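Local coordinates for iron uptake protein A2 (Synechocystis sp., PDB 2VP1) that binds ferric iron, probably as the periplasmic substrate-binding subunit of an ABC transporter that imports it, at residues F84-G89 against N167-S172; R129-Y134 against G258-V263; S40-N45 against N298-V303; L173-I178 against P334-L339; G203-Q208 against A220-Y225. One frame throughout, in Å; residues are numbered along the deposited sequence.

Contact 1: residues F84-G89 against N167-S172; sequences FTVDAG and NVYNLS. With FE (Fe (III) ion), chain C.
Asp-87 and Ser-172 form the polar bond between these segments: the serine hydroxyl donates from Ser-172 OG to Asp-87 OD1 over 2.6 Å, on the syn side and 27° out of the carboxylate plane. The same oxygen, Asp-87 OD1, caps the helix that begins at Ala-88, accepting from Gly-89 N at 3.0 Å, and this donor comes from the opposite face of the carboxylate, well above its plane. Asn-262 ND2 is a further donor to OD1, while OD2 accepts from Met-90 N, so both oxygens are engaged, which should leave the group little freedom to turn. Swung away from its own backbone N (chi1 167°), the carboxylate lies between its helix and the incoming one.

Apolar contacts flank this bond. Val-168 lays CG2 against the carboxylate, 3.4 Å from Asp-87 CG, and its other methyl, CG1, is 4.1 Å from Val-86 CG2. Val-86 CG2 also meets the tyrosine at a slant, 3.6 Å from Tyr-169 CE1. The backbone O of Val-86 lies near the ring plane at its edge.

The third interaction is with the metal. Tyr-169 OH binds the iron(III) at 2.1 Å, and His-43, Tyr-44, Tyr-225 and Tyr-226 complete the site. Tyr-169 is in the first turn of its helix, whose N-cap is Asn-167 through a bond from Tyr-169 N to OD1. A phenolate-type oxygen is a hard donor suited to ferric iron; Val-86 packs against its ring, while the Asp-87 carboxylate, which caps its own helix, ties that start to Ser-172, about a turn beyond Tyr-169, and so probably steadies the helix bearing the ligand.

Contact 2: residues R129-Y134 against G258-V263; sequences RARVLY and GTHVNV
Arg-129 and Asn-262 form an antiparallel hydrogen-bonded pair, each backbone N donating to the other's O over 2.8 Å. Beyond CB, the arginine keeps to its strand partner: Arg-129 CG is 3.7 Å from Asn-262 O, and CD is 3.6 Å from that oxygen and 4.0 Å from Val-263 CA. Bends at chi2 and chi3 then carry the guanidinium away toward the iron site, where NH2 makes a salt bridge with Glu-300 and a hydrogen bond with Tyr-44 OH, and NH1 packs beside Tyr-225 OH. With a leucine in its place, Glu-300 OE2 would probably be left without its arginine, and Tyr-44 OH would lose a donor.

The pairing continues past Ala-130 and Val-261, a non-hydrogen-bonded pair, to the bond from Arg-131 N to His-260 O at 3.0 Å. Arg-131 CB meets the edge of the histidine ring, 3.6 Å from His-260 CD2, before its guanidinium leads off to Asp-205. On the face that carries Ala-130 and Val-261, opposite that of Arg-129 and Asn-262, Ala-130 CB touches Thr-259 CG2 at 3.6 Å.

Such paired crossing strands are consistent with the hinge between the lobes of periplasmic binding proteins. Strand 124-136 also pairs with strands 219-223 and 245-248, and helix 168-181 packs over Arg-131, His-260 and Asn-262.

Contact 3: residues S40-N45 against N298-V303; sequences SSRHYN and NNEYPV. With FE (Fe (III) ion), chain C.
A bend at chi3 (76°) turns the guanidinium of Arg-42 toward Glu-300, whose side chain runs out extended beyond CG to meet it; Asn-298, with CG swung to the far side from its N (chi1 -157°), brings its amide over the ring of Tyr-44. The two charged groups come from opposite directions and lie within 24° of coplanar. Arg-42 NH2 donates to the syn lone pair of Glu-300 OE1 at 2.8 Å, in a salt bridge at the edge of the guanidinium. Asn-298 ND2 probably donates to the same oxygen.

The amide nitrogen also sits over the centre of one face of the tyrosine ring, with Asn-298 ND2 3.5 Å from Tyr-44 CG, and Asn-298 OD1 is 3.5 Å from Tyr-44 CD1. The ring presents its edge to the arginine: CE2 lies over one face of the Arg-42 guanidinium, toward the rim. The ring of Tyr-44 is thus packed by the amide over one face and by the arginine at its edge.

That residue's oxygen and the next-door imidazole reach the metal, the iron(III) being 2.0 Å from Tyr-44 OH and 2.2 Å from His-43 NE2. Arg-42 has a second carboxylate in Asp-47, and the other oxygen of Glu-300 takes Arg-129, which also donates to Tyr-44 OH. Asp-47, Arg-42, Glu-300 and Arg-129 thus form a chain of alternating charges, and its last member, Arg-129, is the second-shell donor to Tyr-44 OH. The positive charge of Arg-129 beside the ligand oxygen is likely to favour the phenolate, the form that binds ferric iron tightly, and Glu-300, held on both sides by arginines, would offset part of that charge.

Contact 4: residues L173-I178 against P334-L339; sequences LTASRI and PDSARL
Ser-336 and Ile-178 give up most surface here, with Thr-174 next. Ser-336 is set where the two helices come nearest, its CA 5.1 Å from Ala-175 CA, and its side chain slips in beside the helix 168-181 backbone. Pointing away from its own N (chi1 -178°), Ser-336 OG reaches 3.2 Å from Thr-174 CB and lies close to the threonine methyl CG2 as well. Its hydroxyl is used by a hydrogen bond to the backbone O of Leu-171, about a turn before Ala-175; Ala-175 N, though near, is badly angled for a bond. Ser-336 CB packs 4.1 Å from Ala-175 CB.

The segments cross at 106° with axes 8.4 Å apart, an approach that small residues at the crossing allow. In this two-lobed periplasmic binding protein the contact seats the C-terminal helix 333-343 on helix 168-181, which bears the iron ligand Tyr-169 in its first turn.

Ile-178 works one turn further along. Ile-178 CD1 comes across Asp-335 at about a right angle, 3.7 Å from Asp-335 CB, and meets Leu-339 tip to tip, 4.0 Å from Leu-339 CD2. The aspartate's carboxylate is engaged along its own helix, in a salt bridge with Arg-338. Leu-339 is covered by Leu-190 and Arg-187 of helix 183-195, and Thr-174 packs against Trp-189 of that same helix.

Contact 5: residues G203-Q208 against A220-Y225; sequences GNDTAQ and AIANSY. With FE (Fe (III) ion), chain C.
Asp-205 receives the hydrogen bond that joins helix 205-213 to strand 219-223: Asn-223 N donates to Asp-205 OD2 at 2.9 Å, from 55° above the carboxylate plane. The charge is met by Arg-131, whose NH1 forms a salt bridge with that oxygen and also donates to Asn-223 OD1. Replacing this aspartate with alanine would probably leave Arg-131 NH1 without its carboxylate and Asn-223 N without its acceptor.

Packing runs alongside: Ala-222 CB sits 3.4 Å from Asp-205 CG, and a turn later Gln-208 CB is 3.9 Å from Ala-220 CB. The amide of Gln-208 folds back along its own segment and donates from NE2 to Asn-204 O, while Asn-204 N-caps the helix with a bond from Ala-207 N to OD1.

At the metal end, Asn-223 ND2 donates to Tyr-225 OH at 3.1 Å, nearly straight (171°) and in the amide plane. Tyr-225 OH binds the iron(III) at 2.0 Å, the metal lying in the ring plane at its edge.

Asn-223 is thus a second-shell residue, fixed by Arg-131 at OD1 and steadying the ligand oxygen through ND2. Its bond, together with the nearby guanidinium of Arg-129, would probably favour negative charge on the tyrosine oxygen, as suits a ferric ligand.

How the contacts relate
From the N terminus, contact 3 opens first, at 40-45, and closes only at 298-303, so that contacts 1, 2 and 5 are all nested within its loop. Contact 1 opens at 84-89 and closes at 167-172; contact 2 starts inside that loop, at 129-134, and crosses it to end at 258-263. Contact 4 begins directly after contact 1 on the same helix, crosses contacts 2 and 3, and closes at 334-339 in the C-terminal helix. The short loop of contact 5 lies within those of contacts 2, 3 and 4. Contacts 1, 3 and 5 converge on the iron, contact 2 pairs strands 124-136 and 261-268 of the shared sheet, and contact 4 joins the C-terminal helix to helix 168-181.

Contact 1: residues F84-G89 against N167-S172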
# COMPACT_ATOMS: atom_id res chain seq x y z
N PHE A 84 9.80 8.10 -3.53
CA PHE A 84 8.93 7.04 -4.02
C PHE A 84 8.44 6.24 -2.80
O PHE A 84 9.24 5.57 -2.13
CB PHE A 84 9.74 6.13 -4.94
CG PHE A 84 8.91 5.30 -5.87
CD1 PHE A 84 7.53 5.33 -5.83
CD2 PHE A 84 9.53 4.46 -6.80
CE1 PHE A 84 6.78 4.56 -6.71
CE2 PHE A 84 8.78 3.68 -7.67
CZ PHE A 84 7.41 3.74 -7.62
N THR A 85 7.15 6.34 -2.50
CA THR A 85 6.59 5.68 -1.31
C THR A 85 5.64 4.57 -1.72
O THR A 85 5.42 4.33 -2.91
CB THR A 85 5.88 6.70 -0.34
OG1 THR A 85 4.58 7.04 -0.85
CG2 THR A 85 6.71 7.96 -0.13
N VAL A 86 5.10 3.85 -0.74
CA VAL A 86 4.05 2.87 -1.00
C VAL A 86 2.76 3.29 -0.33
O VAL A 86 1.88 2.47 -0.10
CB VAL A 86 4.41 1.43 -0.53
CG1 VAL A 86 5.45 0.83 -1.42
CG2 VAL A 86 4.84 1.41 0.94
N ASP A 87 2.64 4.57 -0.02
CA ASP A 87 1.51 5.05 0.75
C ASP A 87 1.15 6.48 0.41
O ASP A 87 1.96 7.39 0.57
CB ASP A 87 1.82 4.92 2.24
CG ASP A 87 0.83 5.67 3.10
OD1 ASP A 87 -0.39 5.51 2.91
OD2 ASP A 87 1.27 6.42 3.99
N ALA A 88 -0.08 6.68 -0.03
CA ALA A 88 -0.60 8.01 -0.33
C ALA A 88 -0.58 8.92 0.90
O ALA A 88 -0.47 10.15 0.76
CB ALA A 88 -2.02 7.91 -0.89
N GLY A 89 -0.71 8.34 2.09
CA GLY A 89 -0.66 9.11 3.33
C GLY A 89 0.66 9.85 3.50
O GLY A 89 0.70 11.07 3.72
N ASN A 167 3.34 0.23 10.93
CA ASN A 167 3.29 0.07 9.48
C ASN A 167 2.30 0.98 8.76
O ASN A 167 1.16 1.21 9.19
CB ASN A 167 3.06 -1.35 9.02
CG ASN A 167 3.23 -1.48 7.52
OD1 ASN A 167 2.27 -1.47 6.77
ND2 ASN A 167 4.47 -1.54 7.08
N VAL A 168 2.77 1.44 7.62
CA VAL A 168 2.15 2.50 6.89
C VAL A 168 0.81 2.04 6.30
O VAL A 168 -0.14 2.82 6.21
CB VAL A 168 3.15 3.06 5.85
CG1 VAL A 168 3.23 2.19 4.58
CG2 VAL A 168 2.86 4.50 5.57
N TYR A 169 0.74 0.75 5.97
CA TYR A 169 -0.48 0.16 5.42
C TYR A 169 -1.62 0.22 6.41
O TYR A 169 -2.75 0.54 6.05
CB TYR A 169 -0.25 -1.29 4.95
CG TYR A 169 0.80 -1.44 3.87
CD1 TYR A 169 1.04 -0.44 2.92
CD2 TYR A 169 1.55 -2.61 3.78
CE1 TYR A 169 2.02 -0.59 1.94
CE2 TYR A 169 2.53 -2.76 2.79
CZ TYR A 169 2.76 -1.75 1.87
OH TYR A 169 3.71 -1.93 0.90
N ASN A 170 -1.30 -0.08 7.67
CA ASN A 170 -2.29 -0.10 8.73
C ASN A 170 -2.64 1.31 9.16
O ASN A 170 -3.77 1.57 9.55
CB ASN A 170 -1.78 -0.89 9.92
CG ASN A 170 -1.69 -2.37 9.63
OD1 ASN A 170 -2.42 -2.89 8.77
ND2 ASN A 170 -0.82 -3.07 10.36
N LEU A 171 -1.67 2.21 9.09
CA LEU A 171 -1.91 3.60 9.40
C LEU A 171 -3.03 4.08 8.51
O LEU A 171 -4.08 4.52 9.00
CB LEU A 171 -0.65 4.42 9.18
CG LEU A 171 0.21 4.55 10.44
CD1 LEU A 171 1.56 5.24 10.16
CD2 LEU A 171 -0.57 5.27 11.56
N SER A 172 -2.81 3.92 7.20
CA SER A 172 -3.73 4.39 6.18
C SER A 172 -5.11 3.82 6.36
O SER A 172 -6.10 4.56 6.33
CB SER A 172 -3.21 4.02 4.80
OG SER A 172 -2.55 5.12 4.22
FE FE C . 4.37 -3.78 0.11

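Contact 2: residues R129-Y134 against G258-V263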
# COMPACT_ATOMS: atom_id res chain seq x y z
N ARG A 129 -3.20 -0.59 -5.02
CA ARG A 129 -3.13 -1.85 -4.27
C ARG A 129 -4.24 -1.87 -3.25
O ARG A 129 -4.56 -0.84 -2.66
CB ARG A 129 -1.77 -2.07 -3.59
CG ARG A 129 -1.31 -0.97 -2.63
CD ARG A 129 -0.31 0.01 -3.26
NE ARG A 129 0.95 -0.63 -3.70
CZ ARG A 129 1.88 -1.14 -2.90
NH1 ARG A 129 1.73 -1.14 -1.58
NH2 ARG A 129 2.97 -1.68 -3.42
N ALA A 130 -4.79 -3.07 -3.06
CA ALA A 130 -5.94 -3.27 -2.19
C ALA A 130 -5.55 -3.99 -0.89
O ALA A 130 -4.94 -5.07 -0.91
CB ALA A 130 -7.04 -4.02 -2.94
N ARG A 131 -5.90 -3.37 0.25
CA ARG A 131 -5.72 -4.00 1.56
C ARG A 131 -6.86 -4.98 1.75
O ARG A 131 -7.99 -4.60 2.13
CB ARG A 131 -5.69 -2.95 2.68
CG ARG A 131 -5.02 -3.41 3.94
CD ARG A 131 -3.74 -2.63 4.23
NE ARG A 131 -3.07 -3.10 5.43
CZ ARG A 131 -2.07 -3.98 5.41
NH1 ARG A 131 -1.62 -4.43 4.24
NH2 ARG A 131 -1.51 -4.40 6.54
N VAL A 132 -6.59 -6.24 1.46
CA VAL A 132 -7.65 -7.26 1.43
C VAL A 132 -7.66 -8.11 2.70
O VAL A 132 -6.89 -7.87 3.63
CB VAL A 132 -7.55 -8.15 0.16
CG1 VAL A 132 -7.68 -7.30 -1.09
CG2 VAL A 132 -6.24 -8.92 0.15
N LEU A 133 -8.55 -9.10 2.73
CA LEU A 133 -8.55 -10.10 3.78
C LEU A 133 -8.08 -11.43 3.23
O LEU A 133 -8.40 -11.79 2.10
CB LEU A 133 -9.95 -10.27 4.35
CG LEU A 133 -10.57 -9.09 5.08
CD1 LEU A 133 -11.76 -9.61 5.87
CD2 LEU A 133 -9.55 -8.39 6.00
N TYR A 134 -7.30 -12.15 4.03
CA TYR A 134 -6.96 -13.55 3.73
C TYR A 134 -7.52 -14.45 4.81
O TYR A 134 -7.62 -14.03 5.96
CB TYR A 134 -5.45 -13.75 3.56
CG TYR A 134 -4.90 -12.90 2.43
CD1 TYR A 134 -4.37 -11.62 2.68
CD2 TYR A 134 -4.97 -13.34 1.10
CE1 TYR A 134 -3.91 -10.83 1.63
CE2 TYR A 134 -4.50 -12.54 0.05
CZ TYR A 134 -3.98 -11.30 0.33
OH TYR A 134 -3.50 -10.53 -0.71
N GLY A 258 -16.58 -0.27 -0.39
CA GLY A 258 -15.52 -0.78 -1.27
C GLY A 258 -14.29 -1.20 -0.47
O GLY A 258 -14.21 -0.93 0.75
N THR A 259 -13.35 -1.85 -1.15
CA THR A 259 -12.08 -2.23 -0.54
C THR A 259 -11.22 -1.00 -0.35
O THR A 259 -11.22 -0.11 -1.19
CB THR A 259 -11.30 -3.28 -1.37
OG1 THR A 259 -12.01 -4.52 -1.36
CG2 THR A 259 -9.92 -3.53 -0.77
N HIS A 260 -10.50 -0.94 0.76
CA HIS A 260 -9.51 0.10 0.97
C HIS A 260 -8.44 -0.04 -0.10
O HIS A 260 -7.77 -1.07 -0.19
CB HIS A 260 -8.91 -0.01 2.37
CG HIS A 260 -7.71 0.85 2.58
ND1 HIS A 260 -7.80 2.17 2.96
CD2 HIS A 260 -6.39 0.58 2.47
CE1 HIS A 260 -6.59 2.68 3.08
NE2 HIS A 260 -5.72 1.73 2.79
N VAL A 261 -8.31 0.98 -0.93
CA VAL A 261 -7.27 1.00 -1.95
C VAL A 261 -6.25 2.08 -1.63
O VAL A 261 -6.60 3.22 -1.39
CB VAL A 261 -7.84 1.20 -3.39
CG1 VAL A 261 -8.43 -0.09 -3.89
CG2 VAL A 261 -8.88 2.31 -3.43
N ASN A 262 -4.98 1.71 -1.61
CA ASN A 262 -3.91 2.70 -1.49
C ASN A 262 -3.09 2.72 -2.78
O ASN A 262 -3.34 1.93 -3.70
CB ASN A 262 -3.03 2.40 -0.27
CG ASN A 262 -2.27 3.62 0.23
OD1 ASN A 262 -1.96 4.52 -0.54
ND2 ASN A 262 -1.98 3.64 1.53
N VAL A 263 -2.11 3.62 -2.85
CA VAL A 263 -1.29 3.82 -4.05
C VAL A 263 0.18 3.97 -3.73
O VAL A 263 0.54 4.56 -2.72
CB VAL A 263 -1.73 5.08 -4.86
CG1 VAL A 263 -2.83 4.72 -5.84
CG2 VAL A 263 -2.23 6.18 -3.96

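Contact 3: residues S40-N45 against N298-V303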
# COMPACT_ATOMS: atom_id res chain seq x y z
N SER A 40 13.62 5.75 -1.53
CA SER A 40 12.54 4.78 -1.68
C SER A 40 12.13 4.10 -0.38
O SER A 40 12.99 3.62 0.37
CB SER A 40 12.91 3.72 -2.73
OG SER A 40 11.76 3.01 -3.16
N SER A 41 10.83 4.08 -0.11
CA SER A 41 10.30 3.22 0.95
C SER A 41 9.71 1.92 0.37
O SER A 41 9.20 1.10 1.12
CB SER A 41 9.27 3.95 1.82
OG SER A 41 7.95 3.85 1.29
N ARG A 42 9.78 1.74 -0.95
CA ARG A 42 9.41 0.45 -1.56
C ARG A 42 10.32 -0.69 -1.05
O ARG A 42 11.44 -0.45 -0.62
CB ARG A 42 9.42 0.53 -3.09
CG ARG A 42 8.18 1.18 -3.68
CD ARG A 42 8.22 1.19 -5.18
NE ARG A 42 7.94 -0.13 -5.74
CZ ARG A 42 6.76 -0.50 -6.26
NH1 ARG A 42 5.76 0.36 -6.30
NH2 ARG A 42 6.59 -1.72 -6.75
N HIS A 43 9.82 -1.92 -1.10
CA HIS A 43 10.52 -3.05 -0.50
C HIS A 43 10.39 -4.34 -1.33
O HIS A 43 10.06 -5.40 -0.80
CB HIS A 43 9.99 -3.30 0.92
CG HIS A 43 8.50 -3.17 1.03
ND1 HIS A 43 7.89 -2.08 1.60
CD2 HIS A 43 7.50 -3.98 0.61
CE1 HIS A 43 6.58 -2.22 1.55
NE2 HIS A 43 6.31 -3.37 0.95
N TYR A 44 10.65 -4.24 -2.62
CA TYR A 44 10.49 -5.37 -3.51
C TYR A 44 11.78 -5.56 -4.27
O TYR A 44 12.19 -4.68 -5.02
CB TYR A 44 9.33 -5.13 -4.47
CG TYR A 44 8.11 -4.61 -3.76
CD1 TYR A 44 7.34 -5.46 -2.95
CD2 TYR A 44 7.75 -3.27 -3.86
CE1 TYR A 44 6.22 -4.97 -2.27
CE2 TYR A 44 6.64 -2.77 -3.18
CZ TYR A 44 5.88 -3.63 -2.39
OH TYR A 44 4.77 -3.15 -1.73
N ASN A 45 12.42 -6.70 -4.05
CA ASN A 45 13.67 -7.04 -4.72
C ASN A 45 13.59 -7.02 -6.26
O ASN A 45 14.57 -6.69 -6.92
CB ASN A 45 14.27 -8.34 -4.18
CG ASN A 45 15.03 -8.12 -2.85
OD1 ASN A 45 15.55 -7.04 -2.59
ND2 ASN A 45 15.09 -9.15 -2.01
N ASN A 298 5.28 -7.27 -10.01
CA ASN A 298 4.97 -7.11 -8.59
C ASN A 298 3.47 -7.24 -8.29
O ASN A 298 3.05 -7.07 -7.13
CB ASN A 298 5.53 -5.81 -8.02
CG ASN A 298 5.71 -5.87 -6.51
OD1 ASN A 298 6.23 -6.85 -5.98
ND2 ASN A 298 5.26 -4.83 -5.82
N ASN A 299 2.70 -7.54 -9.33
CA ASN A 299 1.28 -7.90 -9.20
C ASN A 299 0.40 -6.82 -8.59
O ASN A 299 -0.65 -7.13 -8.01
CB ASN A 299 1.13 -9.19 -8.41
CG ASN A 299 1.97 -10.30 -8.95
OD1 ASN A 299 1.70 -10.82 -10.03
ND2 ASN A 299 3.01 -10.68 -8.20
N GLU A 300 0.83 -5.57 -8.70
CA GLU A 300 -0.00 -4.45 -8.32
C GLU A 300 -0.97 -4.13 -9.47
O GLU A 300 -0.88 -4.75 -10.52
CB GLU A 300 0.89 -3.26 -7.96
CG GLU A 300 1.76 -3.54 -6.74
CD GLU A 300 2.89 -2.55 -6.58
OE1 GLU A 300 4.05 -2.93 -6.83
OE2 GLU A 300 2.63 -1.38 -6.20
N TYR A 301 -1.91 -3.22 -9.25
CA TYR A 301 -2.75 -2.73 -10.34
C TYR A 301 -2.11 -1.52 -11.01
O TYR A 301 -1.95 -0.48 -10.36
CB TYR A 301 -4.12 -2.30 -9.82
CG TYR A 301 -4.94 -3.38 -9.21
CD1 TYR A 301 -4.85 -3.66 -7.83
CD2 TYR A 301 -5.85 -4.12 -9.98
CE1 TYR A 301 -5.63 -4.64 -7.25
CE2 TYR A 301 -6.64 -5.10 -9.41
CZ TYR A 301 -6.52 -5.36 -8.04
OH TYR A 301 -7.28 -6.34 -7.46
N PRO A 302 -1.75 -1.63 -12.31
CA PRO A 302 -1.22 -0.50 -13.06
C PRO A 302 -2.28 0.57 -13.09
O PRO A 302 -3.46 0.25 -12.93
CB PRO A 302 -1.04 -1.08 -14.46
CG PRO A 302 -2.00 -2.26 -14.52
CD PRO A 302 -1.88 -2.84 -13.16
N VAL A 303 -1.89 1.82 -13.29
CA VAL A 303 -2.86 2.93 -13.28
C VAL A 303 -3.16 3.47 -14.67
O VAL A 303 -4.16 4.16 -14.86
CB VAL A 303 -2.39 4.10 -12.41
CG1 VAL A 303 -2.31 3.68 -10.95
CG2 VAL A 303 -1.06 4.64 -12.89
FE FE C . 4.37 -3.78 0.11

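Contact 4: residues L173-I178 against P334-L339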
# COMPACT_ATOMS: atom_id res chain seq x y z
N LEU A 173 -5.18 2.51 6.55
CA LEU A 173 -6.46 1.83 6.78
C LEU A 173 -7.24 2.45 7.96
O LEU A 173 -8.39 2.87 7.80
CB LEU A 173 -6.23 0.32 6.94
CG LEU A 173 -7.34 -0.65 7.33
CD1 LEU A 173 -8.61 -0.45 6.50
CD2 LEU A 173 -6.80 -2.06 7.16
N THR A 174 -6.61 2.55 9.12
CA THR A 174 -7.31 3.16 10.25
C THR A 174 -7.69 4.62 9.99
O THR A 174 -8.77 5.06 10.40
CB THR A 174 -6.55 2.98 11.56
OG1 THR A 174 -6.55 1.58 11.89
CG2 THR A 174 -7.21 3.74 12.69
N ALA A 175 -6.82 5.35 9.30
CA ALA A 175 -7.11 6.72 8.91
C ALA A 175 -8.36 6.83 8.04
O ALA A 175 -9.16 7.75 8.21
CB ALA A 175 -5.93 7.34 8.17
N SER A 176 -8.53 5.89 7.11
CA SER A 176 -9.69 5.92 6.22
C SER A 176 -10.93 5.61 7.02
O SER A 176 -11.99 6.17 6.79
CB SER A 176 -9.53 4.93 5.08
OG SER A 176 -9.49 3.61 5.59
N ARG A 177 -10.79 4.71 7.99
CA ARG A 177 -11.89 4.37 8.89
C ARG A 177 -12.36 5.56 9.72
O ARG A 177 -13.56 5.77 9.84
CB ARG A 177 -11.56 3.13 9.75
CG ARG A 177 -12.05 1.80 9.12
CD ARG A 177 -11.58 1.68 7.68
NE ARG A 177 -12.58 1.14 6.78
CZ ARG A 177 -12.56 1.30 5.46
NH1 ARG A 177 -13.51 0.77 4.71
NH2 ARG A 177 -11.59 1.98 4.89
N ILE A 178 -11.42 6.35 10.26
CA ILE A 178 -11.77 7.56 11.02
C ILE A 178 -12.46 8.57 10.10
O ILE A 178 -13.47 9.17 10.47
CB ILE A 178 -10.54 8.26 11.70
CG1 ILE A 178 -9.79 7.32 12.64
CG2 ILE A 178 -10.99 9.53 12.45
CD1 ILE A 178 -8.47 7.89 13.19
N PRO A 334 -1.99 11.12 11.98
CA PRO A 334 -1.70 11.35 13.41
C PRO A 334 -2.77 10.76 14.34
O PRO A 334 -2.45 10.10 15.33
CB PRO A 334 -1.67 12.88 13.52
CG PRO A 334 -1.31 13.33 12.14
CD PRO A 334 -2.05 12.39 11.24
N ASP A 335 -4.04 10.99 14.00
CA ASP A 335 -5.15 10.42 14.74
C ASP A 335 -5.09 8.90 14.75
O ASP A 335 -5.27 8.28 15.79
CB ASP A 335 -6.49 10.89 14.13
CG ASP A 335 -6.74 12.37 14.33
OD1 ASP A 335 -6.03 13.00 15.15
OD2 ASP A 335 -7.64 12.92 13.67
N SER A 336 -4.81 8.31 13.58
CA SER A 336 -4.65 6.87 13.40
C SER A 336 -3.53 6.31 14.27
O SER A 336 -3.76 5.37 15.03
CB SER A 336 -4.39 6.57 11.92
OG SER A 336 -4.27 5.18 11.67
N ALA A 337 -2.33 6.88 14.16
CA ALA A 337 -1.21 6.54 15.03
C ALA A 337 -1.64 6.60 16.49
O ALA A 337 -1.43 5.65 17.25
CB ALA A 337 -0.01 7.48 14.79
N ARG A 338 -2.26 7.72 16.86
CA ARG A 338 -2.69 8.00 18.23
C ARG A 338 -3.70 6.97 18.73
O ARG A 338 -3.58 6.46 19.85
CB ARG A 338 -3.28 9.41 18.30
CG ARG A 338 -3.36 10.01 19.69
CD ARG A 338 -4.24 11.25 19.69
NE ARG A 338 -5.65 10.90 19.76
CZ ARG A 338 -6.54 11.12 18.78
NH1 ARG A 338 -7.80 10.74 18.95
NH2 ARG A 338 -6.17 11.71 17.65
N LEU A 339 -4.68 6.67 17.89
CA LEU A 339 -5.75 5.77 18.25
C LEU A 339 -5.23 4.35 18.46
O LEU A 339 -5.57 3.71 19.46
CB LEU A 339 -6.84 5.82 17.18
CG LEU A 339 -8.27 5.38 17.51
CD1 LEU A 339 -8.93 6.28 18.54
CD2 LEU A 339 -9.08 5.37 16.21

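Contact 5: residues G203-Q208 against A220-Y225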
# COMPACT_ATOMS: atom_id res chain seq x y z
N GLY A 203 6.07 -9.51 11.94
CA GLY A 203 6.28 -9.93 10.57
C GLY A 203 5.50 -9.04 9.65
O GLY A 203 4.66 -8.27 10.12
N ASN A 204 5.79 -9.13 8.35
CA ASN A 204 5.13 -8.33 7.30
C ASN A 204 3.77 -8.88 6.88
O ASN A 204 3.22 -9.77 7.53
CB ASN A 204 6.05 -8.18 6.08
CG ASN A 204 6.72 -9.49 5.69
OD1 ASN A 204 6.15 -10.57 5.82
ND2 ASN A 204 7.96 -9.40 5.22
N ASP A 205 3.21 -8.34 5.79
CA ASP A 205 1.94 -8.83 5.29
C ASP A 205 2.04 -10.32 4.96
O ASP A 205 1.21 -11.09 5.42
CB ASP A 205 1.50 -8.04 4.06
CG ASP A 205 0.73 -6.77 4.40
OD1 ASP A 205 0.57 -6.44 5.60
OD2 ASP A 205 0.29 -6.09 3.44
N THR A 206 3.07 -10.72 4.20
CA THR A 206 3.25 -12.13 3.82
C THR A 206 3.29 -13.02 5.07
O THR A 206 2.66 -14.08 5.09
CB THR A 206 4.47 -12.39 2.88
OG1 THR A 206 4.26 -11.76 1.61
CG2 THR A 206 4.63 -13.89 2.61
N ALA A 207 3.98 -12.57 6.10
CA ALA A 207 4.09 -13.35 7.34
C ALA A 207 2.73 -13.70 7.98
O ALA A 207 2.59 -14.73 8.65
CB ALA A 207 4.98 -12.62 8.33
N GLN A 208 1.74 -12.82 7.78
CA GLN A 208 0.41 -13.05 8.32
C GLN A 208 -0.31 -14.06 7.44
O GLN A 208 -1.11 -14.85 7.95
CB GLN A 208 -0.39 -11.75 8.41
CG GLN A 208 0.36 -10.51 8.87
CD GLN A 208 1.09 -10.67 10.22
OE1 GLN A 208 0.60 -11.28 11.17
NE2 GLN A 208 2.29 -10.09 10.29
N ALA A 220 -6.45 -12.73 8.20
CA ALA A 220 -5.38 -11.76 8.11
C ALA A 220 -5.77 -10.59 7.23
O ALA A 220 -6.40 -10.77 6.18
CB ALA A 220 -4.11 -12.42 7.56
N ILE A 221 -5.40 -9.38 7.66
CA ILE A 221 -5.52 -8.18 6.84
C ILE A 221 -4.16 -7.96 6.19
O ILE A 221 -3.16 -7.82 6.89
CB ILE A 221 -5.92 -6.95 7.68
CG1 ILE A 221 -7.16 -7.25 8.51
CG2 ILE A 221 -6.16 -5.71 6.82
CD1 ILE A 221 -7.48 -6.17 9.52
N ALA A 222 -4.11 -7.98 4.85
CA ALA A 222 -2.87 -7.73 4.08
C ALA A 222 -3.14 -7.31 2.64
O ALA A 222 -4.27 -7.40 2.16
CB ALA A 222 -1.94 -8.93 4.11
N ASN A 223 -2.11 -6.85 1.95
CA ASN A 223 -2.26 -6.30 0.60
C ASN A 223 -2.40 -7.39 -0.46
O ASN A 223 -1.82 -8.48 -0.32
CB ASN A 223 -1.09 -5.39 0.24
CG ASN A 223 -1.14 -4.05 0.96
OD1 ASN A 223 -2.15 -3.69 1.59
ND2 ASN A 223 -0.06 -3.28 0.85
N SER A 224 -3.18 -7.07 -1.50
CA SER A 224 -3.52 -8.01 -2.56
C SER A 224 -2.33 -8.62 -3.27
O SER A 224 -2.30 -9.83 -3.46
CB SER A 224 -4.42 -7.33 -3.61
OG SER A 224 -3.94 -6.05 -3.99
N TYR A 225 -1.36 -7.80 -3.65
CA TYR A 225 -0.27 -8.23 -4.54
C TYR A 225 0.69 -9.26 -3.91
O TYR A 225 1.40 -9.96 -4.62
CB TYR A 225 0.51 -7.00 -5.04
CG TYR A 225 1.04 -6.16 -3.90
CD1 TYR A 225 2.25 -6.49 -3.29
CD2 TYR A 225 0.32 -5.08 -3.40
CE1 TYR A 225 2.72 -5.77 -2.22
CE2 TYR A 225 0.80 -4.33 -2.32
CZ TYR A 225 2.00 -4.68 -1.74
OH TYR A 225 2.51 -3.98 -0.67
FE FE C . 4.37 -3.78 0.11